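Local coordinates for protein bifunctional autolysin (Staphylococcus aureus subsp. aureus Mu50, PDB 6FXO) that probably hydrolyses peptidoglycan as a family 73 glycoside hydrolase, its N-acetylglucosaminidase activity cutting the glycan strands of the staphylococcal cell wall, at residues 96-101 against 107-112; 85-90 against 170-175. All blocks are in the same frame, centred on the assembly; numbering follows the deposited sequence.

Interaction 1. Residues 96-101 against 107-112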
loop_
_atom_site.group_PDB
_atom_site.type_symbol
_atom_site.label_atom_id
_atom_site.label_comp_id
_atom_site.label_asym_id
_atom_site.label_seq_id
_atom_site.Cartn_x
_atom_site.Cartn_y
_atom_site.Cartn_z
ATOM N N ASN A 96 -2.506 -14.141 7.399
ATOM C CA ASN A 96 -3.505 -13.576 8.279
ATOM C C ASN A 96 -2.864 -13.309 9.603
ATOM O O ASN A 96 -3.200 -12.382 10.349
ATOM C CB ASN A 96 -4.658 -14.552 8.398
ATOM C CG ASN A 96 -5.939 -13.890 8.801
ATOM O OD1 ASN A 96 -6.258 -13.918 9.995
ATOM N ND2 ASN A 96 -6.713 -13.258 7.873
ATOM N N LYS A 97 -1.892 -14.105 9.854
ATOM C CA LYS A 97 -1.121 -14.035 11.089
ATOM C C LYS A 97 -0.324 -12.766 11.135
ATOM O O LYS A 97 -0.358 -12.090 12.162
ATOM C CB LYS A 97 -0.185 -15.255 11.225
ATOM C CG LYS A 97 0.139 -15.668 12.667
ATOM C CD LYS A 97 1.560 -16.264 12.798
ATOM C CE LYS A 97 1.886 -16.758 14.199
ATOM N NZ LYS A 97 3.323 -17.156 14.368
ATOM N N ALA A 98 0.402 -12.415 10.033
ATOM C CA ALA A 98 1.136 -11.201 10.134
ATOM C C ALA A 98 0.165 -10.073 10.245
ATOM O O ALA A 98 0.465 -9.079 10.918
ATOM C CB ALA A 98 2.015 -11.035 8.914
ATOM N N ALA A 99 -1.030 -10.239 9.595
ATOM C CA ALA A 99 -1.985 -9.148 9.685
ATOM C C ALA A 99 -2.528 -8.912 11.098
ATOM O O ALA A 99 -2.523 -7.773 11.603
ATOM C CB ALA A 99 -3.129 -9.377 8.714
ATOM N N GLN A 100 -3.009 -9.977 11.743
ATOM C CA GLN A 100 -3.508 -9.708 13.079
ATOM C C GLN A 100 -2.444 -9.310 14.070
ATOM O O GLN A 100 -2.767 -8.558 14.974
ATOM C CB GLN A 100 -4.348 -10.848 13.693
ATOM C CG GLN A 100 -4.487 -12.138 12.918
ATOM C CD GLN A 100 -4.985 -13.221 13.845
ATOM O OE1 GLN A 100 -6.187 -13.356 14.099
ATOM N NE2 GLN A 100 -4.061 -14.030 14.373
ATOM N N MET A 101 -1.177 -9.760 13.898
ATOM C CA MET A 101 -0.182 -9.354 14.898
ATOM C C MET A 101 0.087 -7.858 14.961
ATOM O O MET A 101 0.018 -7.253 16.031
ATOM C CB MET A 101 1.122 -10.114 14.676
ATOM C CG MET A 101 1.858 -10.401 15.948
ATOM S SD MET A 101 3.086 -11.686 15.669
ATOM C CE MET A 101 2.022 -13.040 15.241
ATOM N N VAL A 107 -4.712 -7.170 2.612
ATOM C CA VAL A 107 -4.392 -7.004 1.197
ATOM C C VAL A 107 -3.147 -6.104 1.016
ATOM O O VAL A 107 -2.414 -6.305 0.086
ATOM C CB VAL A 107 -5.570 -6.544 0.310
ATOM C CG1 VAL A 107 -6.800 -7.405 0.573
ATOM C CG2 VAL A 107 -5.871 -5.066 0.522
ATOM N N TYR A 108 -2.929 -5.149 1.933
ATOM C CA TYR A 108 -1.804 -4.277 1.844
ATOM C C TYR A 108 -0.555 -5.043 2.059
ATOM O O TYR A 108 0.482 -4.728 1.443
ATOM C CB TYR A 108 -1.915 -3.134 2.859
ATOM C CG TYR A 108 -0.778 -2.128 2.836
ATOM C CD1 TYR A 108 -0.754 -1.093 1.904
ATOM C CD2 TYR A 108 0.248 -2.194 3.759
ATOM C CE1 TYR A 108 0.258 -0.160 1.904
ATOM C CE2 TYR A 108 1.272 -1.253 3.765
ATOM C CZ TYR A 108 1.274 -0.235 2.835
ATOM O OH TYR A 108 2.281 0.707 2.819
ATOM N N LEU A 109 -0.650 -6.068 2.939
ATOM C CA LEU A 109 0.538 -6.860 3.196
ATOM C C LEU A 109 0.872 -7.809 2.047
ATOM O O LEU A 109 2.049 -7.943 1.712
ATOM C CB LEU A 109 0.341 -7.667 4.463
ATOM C CG LEU A 109 1.537 -8.019 5.286
ATOM C CD1 LEU A 109 2.067 -6.779 5.966
ATOM C CD2 LEU A 109 1.083 -9.025 6.378
ATOM N N ILE A 110 -0.187 -8.484 1.449
ATOM C CA ILE A 110 0.080 -9.371 0.409
ATOM C C ILE A 110 0.543 -8.633 -0.878
ATOM O O ILE A 110 1.537 -9.065 -1.459
ATOM C CB ILE A 110 -1.238 -10.116 0.136
ATOM C CG1 ILE A 110 -1.571 -11.079 1.266
ATOM C CG2 ILE A 110 -1.266 -10.829 -1.301
ATOM C CD1 ILE A 110 -3.021 -11.580 1.039
ATOM N N SER A 111 -0.135 -7.521 -1.284
ATOM C CA SER A 111 0.328 -6.905 -2.475
ATOM C C SER A 111 1.752 -6.491 -2.262
ATOM O O SER A 111 2.535 -6.597 -3.188
ATOM C CB SER A 111 -0.589 -5.756 -2.889
ATOM O OG SER A 111 -0.613 -4.761 -1.907
ATOM N N HIS A 112 2.090 -6.071 -1.063
ATOM C CA HIS A 112 3.470 -5.692 -0.869
ATOM C C HIS A 112 4.342 -6.958 -1.051
ATOM O O HIS A 112 5.363 -6.854 -1.673
ATOM C CB HIS A 112 3.799 -5.114 0.508
ATOM C CG HIS A 112 3.579 -3.650 0.519
ATOM N ND1 HIS A 112 2.377 -3.139 0.188
ATOM C CD2 HIS A 112 4.440 -2.617 0.655
ATOM C CE1 HIS A 112 2.473 -1.809 0.104
ATOM N NE2 HIS A 112 3.712 -1.469 0.383
#
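Leu-109 lays its CD2 methyl against the CB of Ala-98, carbon to carbon at 3.4 Å, so that one branch of the leucine carries the contact between helix 92-102 and helix 106-116. The same methyl lies 4.0 Å from the backbone N of Ala-99 and therefore rests on the helix surface where Ala-98 passes into Ala-99. With CG anti to the backbone N (chi1 -151°), the leucine side chain extends across the gap and CD2 reaches Ala-98, which answers with a single methyl pointing toward the other helix. The backbones come close here, the CA atoms of Ala-99 and Leu-109 being 7.3 Å apart. Ala-180 of helix 172-180 touches both Ala-98 and Leu-109, adding a third helix to the small apolar cluster. Away from this interface, Ser-111 OG turns back to Val-107 O at 3.1 Å; that carbonyl oxygen also accepts the Ser-111 backbone N-H, the two donors approaching from opposite faces of its plane. The helices belong to the N-acetylglucosaminidase region, which falls in the lysozyme clan. No hydrogen bond or salt bridge joins the two segments, so their direct contact depends on burial and the fit of small apolar groups.

Interaction 2. Residues 85-90 against 170-175; sequences KGVLEN and DTVSKA
Val-172 meets the loop 85-90 with both methyls, and every contact across the two segments is made by this one side chain. The apolar contacts divide between its branches. CG1 of Val-172, anti to the backbone N (chi1 -170°), lies 4.1 Å from CD1 of Leu-88, the two side chains crossing at about a right angle. CG1 of Val-172 also lies 3.8 Å from the backbone N of Leu-88. CG2 faces Val-87, whose CB is 4.2 Å away. The CB of Leu-88 leaves the main chain pointing away from the helix, but the side chain bends back far enough for CD1 to touch the valine. No hydrogen bond or salt bridge crosses between the segments.

The polar bonds lie within 170-175, at the start of the helix. Lys-174 NZ forms a salt bridge with Asp-170 OD2 at 3.0 Å, and OD2 receives it on its syn lone pair. Thr-171 OG1 bonds to the same OD2 at 2.8 Å from above the carboxylate plane, 46° out of it, so two donors grip one oxygen and restrain the carboxylate. Thr-171 occupies the N-cap position, but its side chain makes no capping bond.

Gln-91 also touches Val-172, while Phe-95 of helix 92-102 and Val-146 pack on Leu-88. The contact thus sets the first turn of helix 172-180 against the loop connecting helices 75-82 and 92-102.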
loop_
_atom_site.group_PDB
_atom_site.type_symbol
_atom_site.label_atom_id
_atom_site.label_comp_id
_atom_site.label_asym_id
_atom_site.label_seq_id
_atom_site.Cartn_x
_atom_site.Cartn_y
_atom_site.Cartn_z
ATOM N N LYS A 85 1.231 -18.877 -7.176
ATOM C CA LYS A 85 2.141 -17.742 -7.146
ATOM C C LYS A 85 3.545 -18.070 -6.697
ATOM O O LYS A 85 4.031 -17.469 -5.747
ATOM C CB LYS A 85 1.514 -16.608 -6.305
ATOM C CG LYS A 85 0.990 -15.471 -7.179
ATOM C CD LYS A 85 -0.524 -15.196 -7.045
ATOM C CE LYS A 85 -0.962 -14.134 -8.036
ATOM N NZ LYS A 85 -2.422 -13.812 -7.985
ATOM N N GLY A 86 4.199 -19.031 -7.395
ATOM C CA GLY A 86 5.558 -19.445 -7.060
ATOM C C GLY A 86 5.470 -19.855 -5.608
ATOM O O GLY A 86 4.522 -20.536 -5.218
ATOM N N VAL A 87 6.421 -19.404 -4.782
ATOM C CA VAL A 87 6.367 -19.764 -3.362
ATOM C C VAL A 87 5.163 -18.919 -2.874
ATOM O O VAL A 87 4.488 -18.350 -3.713
ATOM C CB VAL A 87 7.684 -19.384 -2.649
ATOM C CG1 VAL A 87 8.808 -20.316 -3.086
ATOM C CG2 VAL A 87 8.051 -17.932 -2.940
ATOM N N LEU A 88 4.846 -18.855 -1.581
ATOM C CA LEU A 88 3.671 -18.014 -1.219
ATOM C C LEU A 88 2.356 -18.601 -1.734
ATOM O O LEU A 88 1.302 -18.096 -1.361
ATOM C CB LEU A 88 3.723 -16.610 -1.878
ATOM C CG LEU A 88 4.088 -15.359 -1.098
ATOM C CD1 LEU A 88 5.511 -15.416 -0.576
ATOM C CD2 LEU A 88 3.995 -14.151 -2.079
ATOM N N GLU A 89 2.418 -19.660 -2.577
ATOM C CA GLU A 89 1.270 -20.317 -3.151
ATOM C C GLU A 89 0.260 -20.523 -2.054
ATOM O O GLU A 89 -0.907 -20.175 -2.210
ATOM C CB GLU A 89 1.747 -21.672 -3.721
ATOM C CG GLU A 89 1.053 -22.174 -4.973
ATOM C CD GLU A 89 0.385 -23.533 -4.785
ATOM O OE1 GLU A 89 1.048 -24.555 -5.058
ATOM O OE2 GLU A 89 -0.791 -23.565 -4.370
ATOM N N ASN A 90 0.704 -21.053 -0.933
ATOM C CA ASN A 90 -0.230 -21.254 0.153
ATOM C C ASN A 90 0.127 -20.194 1.160
ATOM O O ASN A 90 0.652 -19.161 0.778
ATOM C CB ASN A 90 -0.167 -22.686 0.718
ATOM C CG ASN A 90 -1.500 -23.383 0.550
ATOM O OD1 ASN A 90 -1.792 -23.915 -0.524
ATOM N ND2 ASN A 90 -2.376 -23.432 1.551
ATOM N N ASP A 170 14.065 -19.714 7.356
ATOM C CA ASP A 170 14.383 -20.961 6.659
ATOM C C ASP A 170 13.201 -21.535 5.886
ATOM O O ASP A 170 13.370 -22.459 5.092
ATOM C CB ASP A 170 14.953 -22.008 7.643
ATOM C CG ASP A 170 14.065 -22.346 8.829
ATOM O OD1 ASP A 170 14.238 -21.723 9.898
ATOM O OD2 ASP A 170 13.207 -23.239 8.693
ATOM N N THR A 171 12.008 -20.983 6.115
ATOM C CA THR A 171 10.807 -21.457 5.434
ATOM C C THR A 171 9.957 -20.265 5.029
ATOM O O THR A 171 10.077 -19.194 5.618
ATOM C CB THR A 171 10.004 -22.373 6.365
ATOM O OG1 THR A 171 10.904 -23.213 7.087
ATOM C CG2 THR A 171 9.013 -23.234 5.606
ATOM N N VAL A 172 9.081 -20.459 4.041
ATOM C CA VAL A 172 8.230 -19.363 3.587
ATOM C C VAL A 172 7.236 -18.759 4.585
ATOM O O VAL A 172 7.051 -17.544 4.570
ATOM C CB VAL A 172 7.513 -19.792 2.289
ATOM C CG1 VAL A 172 6.804 -18.603 1.649
ATOM C CG2 VAL A 172 8.500 -20.421 1.313
ATOM N N SER A 173 6.606 -19.572 5.455
ATOM C CA SER A 173 5.663 -18.968 6.396
ATOM C C SER A 173 6.394 -18.044 7.338
ATOM O O SER A 173 5.853 -17.045 7.805
ATOM C CB SER A 173 4.930 -20.050 7.185
ATOM O OG SER A 173 4.448 -19.571 8.432
ATOM N N LYS A 174 7.641 -18.406 7.592
ATOM C CA LYS A 174 8.593 -17.727 8.460
ATOM C C LYS A 174 9.097 -16.421 7.864
ATOM O O LYS A 174 9.144 -15.424 8.583
ATOM C CB LYS A 174 9.790 -18.652 8.784
ATOM C CG LYS A 174 9.498 -19.762 9.803
ATOM C CD LYS A 174 10.671 -20.764 9.957
ATOM C CE LYS A 174 10.411 -21.825 11.015
ATOM N NZ LYS A 174 11.526 -22.814 11.153
ATOM N N ALA A 175 9.491 -16.407 6.563
ATOM C CA ALA A 175 9.958 -15.141 6.032
ATOM C C ALA A 175 8.801 -14.170 6.105
ATOM O O ALA A 175 8.979 -12.974 6.337
ATOM C CB ALA A 175 10.421 -15.305 4.598
#

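Overall arrangement
From the N terminus, the chain passes through helix 75-82 and enters the loop 85-90, the first side of interaction 2. It then runs through helix 92-102 and turns directly into helix 106-116, where interaction 1 closes a short loop with only five residues between its segments. Seventy-nine residues separate the two sides of interaction 2, which closes at the start of helix 172-180; interaction 1 is nested inside this longer loop. The centres of the two contacts lie about 13 Å apart, and their nearest atoms are about 6 Å from each other without touching. Helix 172-180 relates them: its first turn belongs to interaction 2, while its far end reaches the helix pair of interaction 1.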